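Long-range contacts in ATP synthase subunit s, mitochondrial (Bos taurus, PDB 3E4G), which regulates the mitochondrial ATP synthase, being needed for its proton conduction and blocking a proton leak through an alternative exit pathway: residues A[8-12]-A[30-34]; A[37-43]-A[61-67]; A[98-104]-A[126-132]; A[132-136]-A[158-162]. The protein carries 1 engineered substitution. Residues are numbered along the deposited sequence.

Overall arrangement
The chain starts with three helices, 2-11, 15-21 and 23-33. Contact 1 closes this N-terminal domain by bringing the end of helix 2-11 to the end of helix 23-33. Helix 23-33 leads into strand 37-40, and contact 2 pairs that strand with strand 63-69 at the edge of the sheet. L31 and L32 pack on V38, so contacts 1 and 2 touch. Contact 3 joins helices 100-107 and 129-134 of neighbouring leucine-rich repeats. Contact 4 carries the row on to helix 155-165 and shares I132 with contact 3. The contacts follow in series; none nests or crosses. Contacts 2 and 4 lie about 26 Å apart between centres.

Contact 1 (A[8-12]-A[30-34]); sequences AVFNK and WLLRC
V9 lies in the last turn of helix 2-11 and points its CA-to-CB bond away from segment 30-34. F10 follows, still helical (phi/psi -60/-36), and has the largest area covered by the other segment. Its CA is 6.5 Å from the CA of C34. Its chi1 of -92° falls between wells. This sets the ring beside the R33 side chain, with F10 CD1 4.2 Å from R33 CG, while F10 CB packs 3.9 Å from C34 SG. The F10 carbonyl accepts two hydrogen bonds from one guanidinium, R33 NE to F10 O at 2.8 Å and R33 NH2 to F10 O at 3.0 Å. R33 reaches it with chi1 p, then t and t, and meets F10 O with its edge. An arginine at the end of helix 23-33 thus satisfies a carbonyl at the end of helix 2-11, which ties the first and third helices of the N-terminal domain together. N11 is the last helical residue; its CA is 6.6 Å from the CA of W30. Its side chain lies at the edge of the W30 indole, a ring with chi1 t that stacks on H80. K12 leaves the helix with phi/psi -63/136 and brings K12 O to 3.3 Å from R33 NH2. Opposite F10, the chain leaves helix 23-33 at C34, next to the magnesium-binding G35; the C34 side chain is about 9 Å from the ion.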
# COMPACT_ATOMS: atom_id res chain seq x y z
N ALA A 8 -16.00 -6.32 -1.58
CA ALA A 8 -15.76 -6.49 -0.18
C ALA A 8 -15.15 -7.86 0.11
O ALA A 8 -14.19 -7.94 0.90
CB ALA A 8 -17.06 -6.30 0.64
N VAL A 9 -15.65 -8.93 -0.46
CA VAL A 9 -15.12 -10.25 -0.16
C VAL A 9 -13.72 -10.43 -0.79
O VAL A 9 -12.93 -11.22 -0.26
CB VAL A 9 -16.10 -11.36 -0.55
CG1 VAL A 9 -16.13 -11.67 -1.99
CG2 VAL A 9 -16.04 -12.48 0.37
N PHE A 10 -13.43 -9.75 -1.88
CA PHE A 10 -12.04 -9.76 -2.39
C PHE A 10 -11.08 -9.18 -1.36
O PHE A 10 -9.90 -9.57 -1.29
CB PHE A 10 -11.93 -9.03 -3.73
CG PHE A 10 -12.09 -9.96 -4.91
CD1 PHE A 10 -11.06 -10.14 -5.83
CD2 PHE A 10 -13.30 -10.68 -5.11
CE1 PHE A 10 -11.14 -10.99 -6.90
CE2 PHE A 10 -13.40 -11.54 -6.19
CZ PHE A 10 -12.36 -11.69 -7.12
N ASN A 11 -11.54 -8.19 -0.63
CA ASN A 11 -10.70 -7.47 0.36
C ASN A 11 -10.71 -8.08 1.73
O ASN A 11 -9.73 -7.89 2.49
CB ASN A 11 -11.10 -5.99 0.41
CG ASN A 11 -10.50 -5.23 -0.74
OD1 ASN A 11 -11.21 -4.93 -1.77
ND2 ASN A 11 -9.25 -4.91 -0.66
N LYS A 12 -11.77 -8.77 2.14
CA LYS A 12 -11.91 -9.17 3.53
C LYS A 12 -10.80 -10.10 3.98
O LYS A 12 -10.46 -11.07 3.27
CB LYS A 12 -13.30 -9.84 3.72
CG LYS A 12 -13.56 -10.28 5.15
CD LYS A 12 -14.99 -10.83 5.33
CE LYS A 12 -15.28 -11.38 6.65
NZ LYS A 12 -15.19 -10.39 7.65
N TRP A 30 -4.17 -11.78 -1.15
CA TRP A 30 -5.06 -10.61 -1.20
C TRP A 30 -4.66 -9.67 -2.33
O TRP A 30 -5.48 -9.27 -3.18
CB TRP A 30 -5.05 -9.88 0.15
CG TRP A 30 -5.61 -8.51 0.10
CD1 TRP A 30 -6.85 -8.09 -0.28
CD2 TRP A 30 -4.89 -7.30 0.43
NE1 TRP A 30 -6.97 -6.73 -0.18
CE2 TRP A 30 -5.76 -6.21 0.26
CE3 TRP A 30 -3.57 -7.06 0.88
CZ2 TRP A 30 -5.37 -4.88 0.46
CZ3 TRP A 30 -3.19 -5.76 1.11
CH2 TRP A 30 -4.05 -4.69 0.88
N LEU A 31 -3.38 -9.30 -2.36
CA LEU A 31 -2.95 -8.32 -3.38
C LEU A 31 -3.13 -8.87 -4.77
O LEU A 31 -3.70 -8.20 -5.65
CB LEU A 31 -1.50 -7.90 -3.09
CG LEU A 31 -1.46 -6.92 -1.90
CD1 LEU A 31 -0.10 -6.90 -1.19
CD2 LEU A 31 -1.84 -5.51 -2.32
N LEU A 32 -2.67 -10.10 -5.02
CA LEU A 32 -2.76 -10.57 -6.41
C LEU A 32 -4.23 -10.84 -6.80
O LEU A 32 -4.61 -10.55 -7.94
CB LEU A 32 -1.88 -11.78 -6.71
CG LEU A 32 -0.44 -11.41 -7.11
CD1 LEU A 32 0.37 -10.68 -6.00
CD2 LEU A 32 0.29 -12.72 -7.50
N ARG A 33 -5.08 -11.33 -5.90
CA ARG A 33 -6.48 -11.56 -6.30
C ARG A 33 -7.16 -10.24 -6.62
O ARG A 33 -8.13 -10.20 -7.39
CB ARG A 33 -7.27 -12.40 -5.26
CG ARG A 33 -7.66 -11.67 -4.00
CD ARG A 33 -7.90 -12.65 -2.88
NE ARG A 33 -8.46 -11.98 -1.71
CZ ARG A 33 -8.25 -12.34 -0.45
NH1 ARG A 33 -7.53 -13.43 -0.17
NH2 ARG A 33 -8.77 -11.60 0.53
N CYS A 34 -6.68 -9.12 -6.01
CA CYS A 34 -7.20 -7.80 -6.23
C CYS A 34 -6.47 -7.05 -7.35
O CYS A 34 -6.68 -5.83 -7.50
CB CYS A 34 -7.17 -6.98 -4.93
SG CYS A 34 -8.33 -7.53 -3.68

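Contact 2 (A[37-43]-A[61-67]); sequences MVRYHGQ and YKIQAID
This contact is the antiparallel edge of the leucine-rich-repeat sheet, where strand 37-40 pairs with strand 63-67. The axes approach to 4.6 Å at 151°. M37 faces D67 in a hydrogen-bonded pair, M37 N to D67 O and D67 N to M37 O both 2.9 Å. V38 and I66 form a non-hydrogen-bonded pair, with CA atoms 4.5 Å apart. At R39 a classic beta bulge shifts the register by one. R39 O accepts from both Q64 N (2.9 Å) and A65 N (3.1 Å), and R39 N gives to A65 O (2.9 Å). Q64 has phi/psi -102/-42. R39, with chi3 p, bonds through NH1 to Q64 OE1 (2.9 Å) and Q43 O (3.0 Å). Beyond the bulge, H41 N bonds to K62 O at 2.8 Å. A type II turn, Y40 to Q43, puts G42 at positive phi. Two CH-pi contacts lie over ring faces: Y61 CB is 3.6 Å from the Y40 ring centroid, and Q64 CB 3.5 Å from the H41 ring centroid. V38 and I63 also pack against helix 23-33. An antiparallel strand thus covers the edge of the parallel sheet typical of leucine-rich repeats.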
# COMPACT_ATOMS: atom_id res chain seq x y z
N MET A 37 0.43 -6.55 -7.50
CA MET A 37 1.65 -7.40 -7.62
C MET A 37 2.50 -7.17 -6.35
O MET A 37 2.44 -6.11 -5.72
CB MET A 37 2.46 -6.99 -8.87
CG MET A 37 1.68 -7.09 -10.17
SD MET A 37 2.74 -6.51 -11.53
CE MET A 37 1.60 -6.64 -12.89
N VAL A 38 3.30 -8.19 -6.03
CA VAL A 38 4.26 -8.06 -4.92
C VAL A 38 5.62 -8.60 -5.38
O VAL A 38 5.70 -9.44 -6.29
CB VAL A 38 3.85 -8.84 -3.66
CG1 VAL A 38 2.45 -8.32 -3.16
CG2 VAL A 38 3.84 -10.34 -3.78
N ARG A 39 6.66 -8.14 -4.71
CA ARG A 39 8.02 -8.66 -4.95
C ARG A 39 8.63 -8.95 -3.59
O ARG A 39 8.57 -8.11 -2.67
CB ARG A 39 8.89 -7.66 -5.70
CG ARG A 39 10.25 -8.27 -6.08
CD ARG A 39 11.15 -7.30 -6.81
NE ARG A 39 11.40 -6.06 -6.08
CZ ARG A 39 12.06 -5.99 -4.93
NH1 ARG A 39 12.68 -7.09 -4.42
NH2 ARG A 39 12.10 -4.86 -4.27
N TYR A 40 9.18 -10.16 -3.46
CA TYR A 40 9.78 -10.59 -2.18
C TYR A 40 11.22 -10.13 -2.06
O TYR A 40 11.99 -10.01 -3.02
CB TYR A 40 9.72 -12.12 -2.09
CG TYR A 40 8.31 -12.64 -2.11
CD1 TYR A 40 7.35 -12.15 -1.22
CD2 TYR A 40 7.91 -13.64 -3.01
CE1 TYR A 40 6.05 -12.63 -1.24
CE2 TYR A 40 6.63 -14.12 -3.02
CZ TYR A 40 5.69 -13.61 -2.13
OH TYR A 40 4.40 -14.11 -2.19
N HIS A 41 11.60 -9.90 -0.78
CA HIS A 41 13.03 -9.72 -0.46
C HIS A 41 13.81 -10.87 -1.08
O HIS A 41 13.46 -12.03 -0.98
CB HIS A 41 13.22 -9.74 1.06
CG HIS A 41 12.90 -8.45 1.68
ND1 HIS A 41 13.81 -7.43 1.74
CD2 HIS A 41 11.72 -8.00 2.26
CE1 HIS A 41 13.21 -6.40 2.32
NE2 HIS A 41 11.94 -6.71 2.62
N GLY A 42 14.94 -10.46 -1.70
CA GLY A 42 15.88 -11.42 -2.30
C GLY A 42 15.53 -11.86 -3.68
O GLY A 42 16.29 -12.64 -4.28
N GLN A 43 14.41 -11.38 -4.25
CA GLN A 43 14.03 -11.77 -5.60
C GLN A 43 13.93 -10.55 -6.49
O GLN A 43 13.42 -9.49 -6.13
CB GLN A 43 12.71 -12.53 -5.60
CG GLN A 43 12.79 -13.75 -4.70
CD GLN A 43 11.69 -14.70 -4.97
OE1 GLN A 43 10.56 -14.35 -5.33
NE2 GLN A 43 12.03 -15.99 -4.86
N TYR A 61 9.06 -16.37 2.33
CA TYR A 61 9.05 -15.21 1.42
C TYR A 61 8.41 -14.02 2.13
O TYR A 61 7.31 -14.13 2.68
CB TYR A 61 8.35 -15.56 0.13
CG TYR A 61 9.13 -16.55 -0.68
CD1 TYR A 61 10.35 -16.20 -1.19
CD2 TYR A 61 8.68 -17.88 -0.81
CE1 TYR A 61 11.12 -17.21 -1.86
CE2 TYR A 61 9.41 -18.90 -1.47
CZ TYR A 61 10.52 -18.50 -1.98
OH TYR A 61 11.36 -19.48 -2.65
N LYS A 62 9.13 -12.92 2.09
CA LYS A 62 8.71 -11.69 2.80
C LYS A 62 8.53 -10.59 1.77
O LYS A 62 9.44 -10.29 0.98
CB LYS A 62 9.76 -11.25 3.80
CG LYS A 62 10.15 -12.34 4.83
CD LYS A 62 8.97 -12.87 5.64
CE LYS A 62 9.49 -13.88 6.68
NZ LYS A 62 8.34 -14.47 7.45
N ILE A 63 7.37 -9.94 1.78
CA ILE A 63 7.13 -8.83 0.85
C ILE A 63 8.08 -7.68 1.10
O ILE A 63 8.14 -7.16 2.23
CB ILE A 63 5.65 -8.37 0.93
CG1 ILE A 63 4.70 -9.51 0.56
CG2 ILE A 63 5.44 -7.12 0.07
CD1 ILE A 63 3.21 -9.19 0.88
N GLN A 64 8.76 -7.25 0.06
CA GLN A 64 9.56 -6.03 0.08
C GLN A 64 8.86 -4.88 -0.60
O GLN A 64 8.96 -3.72 -0.17
CB GLN A 64 10.95 -6.28 -0.62
CG GLN A 64 11.82 -5.04 -0.56
CD GLN A 64 13.29 -5.37 -0.94
OE1 GLN A 64 13.52 -6.26 -1.76
NE2 GLN A 64 14.24 -4.64 -0.36
N ALA A 65 8.20 -5.15 -1.75
CA ALA A 65 7.59 -4.10 -2.56
C ALA A 65 6.21 -4.57 -3.01
O ALA A 65 5.98 -5.74 -3.29
CB ALA A 65 8.48 -3.79 -3.78
N ILE A 66 5.32 -3.58 -3.10
CA ILE A 66 3.95 -3.76 -3.57
C ILE A 66 3.71 -2.80 -4.70
O ILE A 66 4.05 -1.62 -4.59
CB ILE A 66 2.94 -3.51 -2.43
CG1 ILE A 66 3.16 -4.55 -1.32
CG2 ILE A 66 1.49 -3.51 -2.96
CD1 ILE A 66 2.42 -4.21 -0.01
N ASP A 67 3.10 -3.28 -5.80
CA ASP A 67 2.73 -2.43 -6.92
C ASP A 67 1.28 -2.72 -7.24
O ASP A 67 0.97 -3.75 -7.86
CB ASP A 67 3.63 -2.69 -8.14
CG ASP A 67 3.27 -1.85 -9.31
OD1 ASP A 67 2.23 -1.14 -9.26
OD2 ASP A 67 4.08 -1.89 -10.28
O HOH W 1 11.80 -13.06 1.03
O HOH W 2 15.72 -7.80 -2.29
O HOH W 3 10.58 -18.50 -5.66

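Contact 3 (A[98-104]-A[126-132]); sequences IEDGCLE and NVTDKGI
D100 lays its carboxylate across the start of the neighbouring helix 129-134. Its chi1 is m. D100 OD1 accepts from T128 N at 2.8 Å, and D100 OD2 accepts from T128 OG1 at 2.6 Å. T128 is the N-cap of that helix, with chi1 p, and its OG1 also takes the capping bond from K130 N at 3.1 Å. E99 holds the N-cap position of helix 100-107. The two CA atoms of D100 and G131 are only 4.0 Å apart. A CB on G131 would clash with D100 OD1, so glycine suits this place. These are the same turns of successive leucine-rich repeats, the third and fourth, each passing from a loop into its helix. D129 continues the pattern by bonding the backbone of K153 and E154. Beneath, apolar side chains pack from repeat to repeat: I98 CG2 lies 4.0 Å from V127 CG2, and L103 CD1 lies 3.8 Å from V127 CG1. L103 (m, t) also touches strands 89-93 and 118-122. One turn further along, E104 OE2 forms a salt bridge with K130 NZ at 2.8 Å. Two waters link the loops. Water 4 gives to I98 O (2.8 Å) and accepts from N126 N (3.0 Å); water 5 accepts from D100 N (2.7 Å) and gives to N126 O (2.8 Å).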
# COMPACT_ATOMS: atom_id res chain seq x y z
N ILE A 98 -9.42 3.39 -3.45
CA ILE A 98 -8.59 3.94 -2.32
C ILE A 98 -9.20 5.27 -1.90
O ILE A 98 -9.61 6.07 -2.78
CB ILE A 98 -7.06 4.01 -2.74
CG1 ILE A 98 -6.53 2.61 -2.93
CG2 ILE A 98 -6.21 4.91 -1.77
CD1 ILE A 98 -5.08 2.28 -2.90
N GLU A 99 -9.16 5.56 -0.64
CA GLU A 99 -9.57 6.85 -0.10
C GLU A 99 -8.58 7.25 1.04
O GLU A 99 -7.71 6.47 1.45
CB GLU A 99 -11.01 6.77 0.47
CG GLU A 99 -12.05 6.32 -0.45
CD GLU A 99 -13.40 6.26 0.14
OE1 GLU A 99 -13.57 6.68 1.30
OE2 GLU A 99 -14.35 5.76 -0.52
N ASP A 100 -8.82 8.43 1.57
CA ASP A 100 -8.02 8.91 2.70
C ASP A 100 -8.01 7.90 3.85
O ASP A 100 -6.98 7.74 4.51
CB ASP A 100 -8.54 10.25 3.19
CG ASP A 100 -8.32 11.37 2.21
OD1 ASP A 100 -7.42 11.27 1.34
OD2 ASP A 100 -9.01 12.44 2.38
N GLY A 101 -9.16 7.27 4.10
CA GLY A 101 -9.21 6.33 5.22
C GLY A 101 -8.26 5.13 5.02
O GLY A 101 -7.75 4.59 6.02
N CYS A 102 -7.99 4.74 3.78
CA CYS A 102 -7.06 3.66 3.48
C CYS A 102 -5.64 4.09 3.89
O CYS A 102 -4.87 3.34 4.51
CB CYS A 102 -7.06 3.33 1.99
SG CYS A 102 -8.73 2.87 1.35
N LEU A 103 -5.28 5.33 3.50
CA LEU A 103 -3.95 5.88 3.81
C LEU A 103 -3.79 6.08 5.32
O LEU A 103 -2.73 5.81 5.90
CB LEU A 103 -3.71 7.19 3.08
CG LEU A 103 -3.76 7.03 1.53
CD1 LEU A 103 -3.52 8.39 0.88
CD2 LEU A 103 -2.77 6.00 1.03
N GLU A 104 -4.87 6.52 6.00
CA GLU A 104 -4.88 6.65 7.45
C GLU A 104 -4.64 5.27 8.07
O GLU A 104 -3.78 5.13 9.00
CB GLU A 104 -6.18 7.26 7.93
CG GLU A 104 -6.30 8.71 7.56
CD GLU A 104 -7.69 9.29 7.63
OE1 GLU A 104 -8.66 8.55 7.82
OE2 GLU A 104 -7.80 10.50 7.46
N ASN A 126 -9.72 9.68 -5.43
CA ASN A 126 -10.34 10.13 -4.19
C ASN A 126 -9.38 10.77 -3.21
O ASN A 126 -9.82 11.43 -2.24
CB ASN A 126 -11.00 8.97 -3.46
CG ASN A 126 -12.16 8.37 -4.16
OD1 ASN A 126 -12.22 7.07 -4.17
ND2 ASN A 126 -13.06 9.12 -4.66
N VAL A 127 -8.06 10.54 -3.34
CA VAL A 127 -7.14 10.95 -2.28
C VAL A 127 -7.10 12.45 -2.18
O VAL A 127 -7.02 13.18 -3.15
CB VAL A 127 -5.72 10.37 -2.62
CG1 VAL A 127 -4.67 10.98 -1.69
CG2 VAL A 127 -5.77 8.84 -2.54
N THR A 128 -7.13 12.92 -0.93
CA THR A 128 -7.03 14.37 -0.69
C THR A 128 -5.84 14.67 0.17
O THR A 128 -5.08 13.81 0.65
CB THR A 128 -8.35 14.92 -0.01
OG1 THR A 128 -8.26 14.72 1.43
CG2 THR A 128 -9.59 14.36 -0.59
N ASP A 129 -5.70 15.98 0.46
CA ASP A 129 -4.64 16.44 1.33
C ASP A 129 -4.63 15.68 2.65
O ASP A 129 -3.55 15.44 3.23
CB ASP A 129 -4.79 17.94 1.60
CG ASP A 129 -4.90 18.78 0.28
OD1 ASP A 129 -6.00 18.71 -0.35
OD2 ASP A 129 -3.88 19.35 -0.13
N LYS A 130 -5.78 15.35 3.19
CA LYS A 130 -5.85 14.64 4.49
C LYS A 130 -5.16 13.29 4.46
O LYS A 130 -4.44 12.90 5.39
CB LYS A 130 -7.32 14.44 4.91
CG LYS A 130 -7.60 13.87 6.21
CD LYS A 130 -9.09 13.96 6.56
CE LYS A 130 -9.79 12.92 5.87
NZ LYS A 130 -10.15 11.78 6.70
N GLY A 131 -5.40 12.52 3.41
CA GLY A 131 -4.77 11.23 3.31
C GLY A 131 -3.25 11.33 3.15
O GLY A 131 -2.50 10.53 3.69
N ILE A 132 -2.83 12.32 2.37
CA ILE A 132 -1.38 12.51 2.19
C ILE A 132 -0.73 12.87 3.49
O ILE A 132 0.35 12.36 3.84
CB ILE A 132 -1.11 13.56 1.07
CG1 ILE A 132 -1.68 13.12 -0.29
CG2 ILE A 132 0.39 13.89 1.00
CD1 ILE A 132 -1.24 11.76 -0.74
O HOH W 4 -8.82 6.84 -5.32
O HOH W 5 -10.37 10.21 0.17
O HOH W 6 -11.27 8.80 7.00

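Contact 4 (A[132-136]-A[158-162])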
# COMPACT_ATOMS: atom_id res chain seq x y z
N ILE A 132 -2.83 12.32 2.37
CA ILE A 132 -1.38 12.51 2.19
C ILE A 132 -0.73 12.87 3.49
O ILE A 132 0.35 12.36 3.84
CB ILE A 132 -1.11 13.56 1.07
CG1 ILE A 132 -1.68 13.12 -0.29
CG2 ILE A 132 0.39 13.89 1.00
CD1 ILE A 132 -1.24 11.76 -0.74
N ILE A 133 -1.30 13.80 4.24
CA ILE A 133 -0.65 14.28 5.43
C ILE A 133 -0.52 13.13 6.49
O ILE A 133 0.46 13.12 7.20
CB ILE A 133 -1.43 15.53 5.99
CG1 ILE A 133 -1.23 16.71 5.09
CG2 ILE A 133 -1.00 15.87 7.42
CD1 ILE A 133 0.17 17.38 5.33
N ALA A 134 -1.43 12.16 6.46
CA ALA A 134 -1.33 11.02 7.32
C ALA A 134 0.02 10.23 7.17
O ALA A 134 0.49 9.58 8.09
CB ALA A 134 -2.52 10.12 7.13
N LEU A 135 0.59 10.32 5.96
CA LEU A 135 1.85 9.59 5.68
C LEU A 135 3.03 10.09 6.47
O LEU A 135 4.09 9.42 6.47
CB LEU A 135 2.15 9.61 4.18
CG LEU A 135 0.99 9.09 3.32
CD1 LEU A 135 1.35 9.34 1.82
CD2 LEU A 135 0.66 7.58 3.66
N HIS A 136 2.88 11.22 7.16
CA HIS A 136 4.00 11.69 8.02
C HIS A 136 4.35 10.67 9.11
O HIS A 136 5.50 10.70 9.60
CB HIS A 136 3.70 13.06 8.62
CG HIS A 136 2.82 13.04 9.77
ND1 HIS A 136 1.45 13.07 9.73
CD2 HIS A 136 3.17 13.11 11.08
CE1 HIS A 136 0.99 13.08 10.98
NE2 HIS A 136 2.02 13.07 11.82
N ILE A 158 1.38 20.90 1.55
CA ILE A 158 1.94 19.56 1.68
C ILE A 158 3.46 19.61 1.71
O ILE A 158 4.13 19.02 2.58
CB ILE A 158 1.38 18.58 0.62
CG1 ILE A 158 -0.07 18.28 1.02
CG2 ILE A 158 2.37 17.35 0.38
CD1 ILE A 158 -0.74 17.47 0.21
N VAL A 159 4.05 20.37 0.81
CA VAL A 159 5.51 20.51 0.81
C VAL A 159 6.06 21.06 2.10
O VAL A 159 7.06 20.54 2.67
CB VAL A 159 5.99 21.46 -0.32
CG1 VAL A 159 7.50 21.76 -0.27
CG2 VAL A 159 5.58 20.94 -1.73
N GLN A 160 5.42 22.09 2.63
CA GLN A 160 5.89 22.66 3.89
C GLN A 160 5.73 21.77 5.07
O GLN A 160 6.67 21.70 5.90
CB GLN A 160 5.23 24.00 4.15
CG GLN A 160 5.68 25.03 3.11
CD GLN A 160 7.24 25.15 2.98
OE1 GLN A 160 7.92 25.39 4.00
NE2 GLN A 160 7.79 25.04 1.75
N ALA A 161 4.61 21.06 5.09
CA ALA A 161 4.32 20.08 6.15
C ALA A 161 5.39 19.04 6.23
O ALA A 161 5.87 18.66 7.32
CB ALA A 161 2.95 19.45 6.03
N PHE A 162 5.72 18.46 5.08
CA PHE A 162 6.77 17.43 5.02
C PHE A 162 8.15 18.00 5.27
O PHE A 162 9.06 17.30 5.81
CB PHE A 162 6.68 16.58 3.75
CG PHE A 162 5.57 15.59 3.70
CD1 PHE A 162 5.52 14.51 4.55
CD2 PHE A 162 4.72 15.62 2.69
CE1 PHE A 162 4.51 13.59 4.47
CE2 PHE A 162 3.71 14.73 2.61
CZ PHE A 162 3.53 13.80 3.59
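F162 has the most surface covered here. With chi1 m, its ring reaches across to segment 132-136. The ring edge meets backbone: F162 CZ is 3.5 Å from I132 O, and F162 CE1 is 3.9 Å from H136 N. I133 comes next. Its CD1 sits 3.5 Å from A161 CB, where the small alanine leaves room, and 4.4 Å from I158 CG1. I132 fills the space on the sheet side. Its CG2 touches I158 CD1 and F162 CE2, both at 3.8 Å, and I132 also packs on I121 and L146 of the strands below. No hydrogen bond joins the two segments. Within segment 132-136, H136 ND1 bonds to I133 O at 2.7 Å. The contact is apolar packing between adjacent helices on one face of a parallel sheet, the repeated helix layer of a leucine-rich-repeat fold.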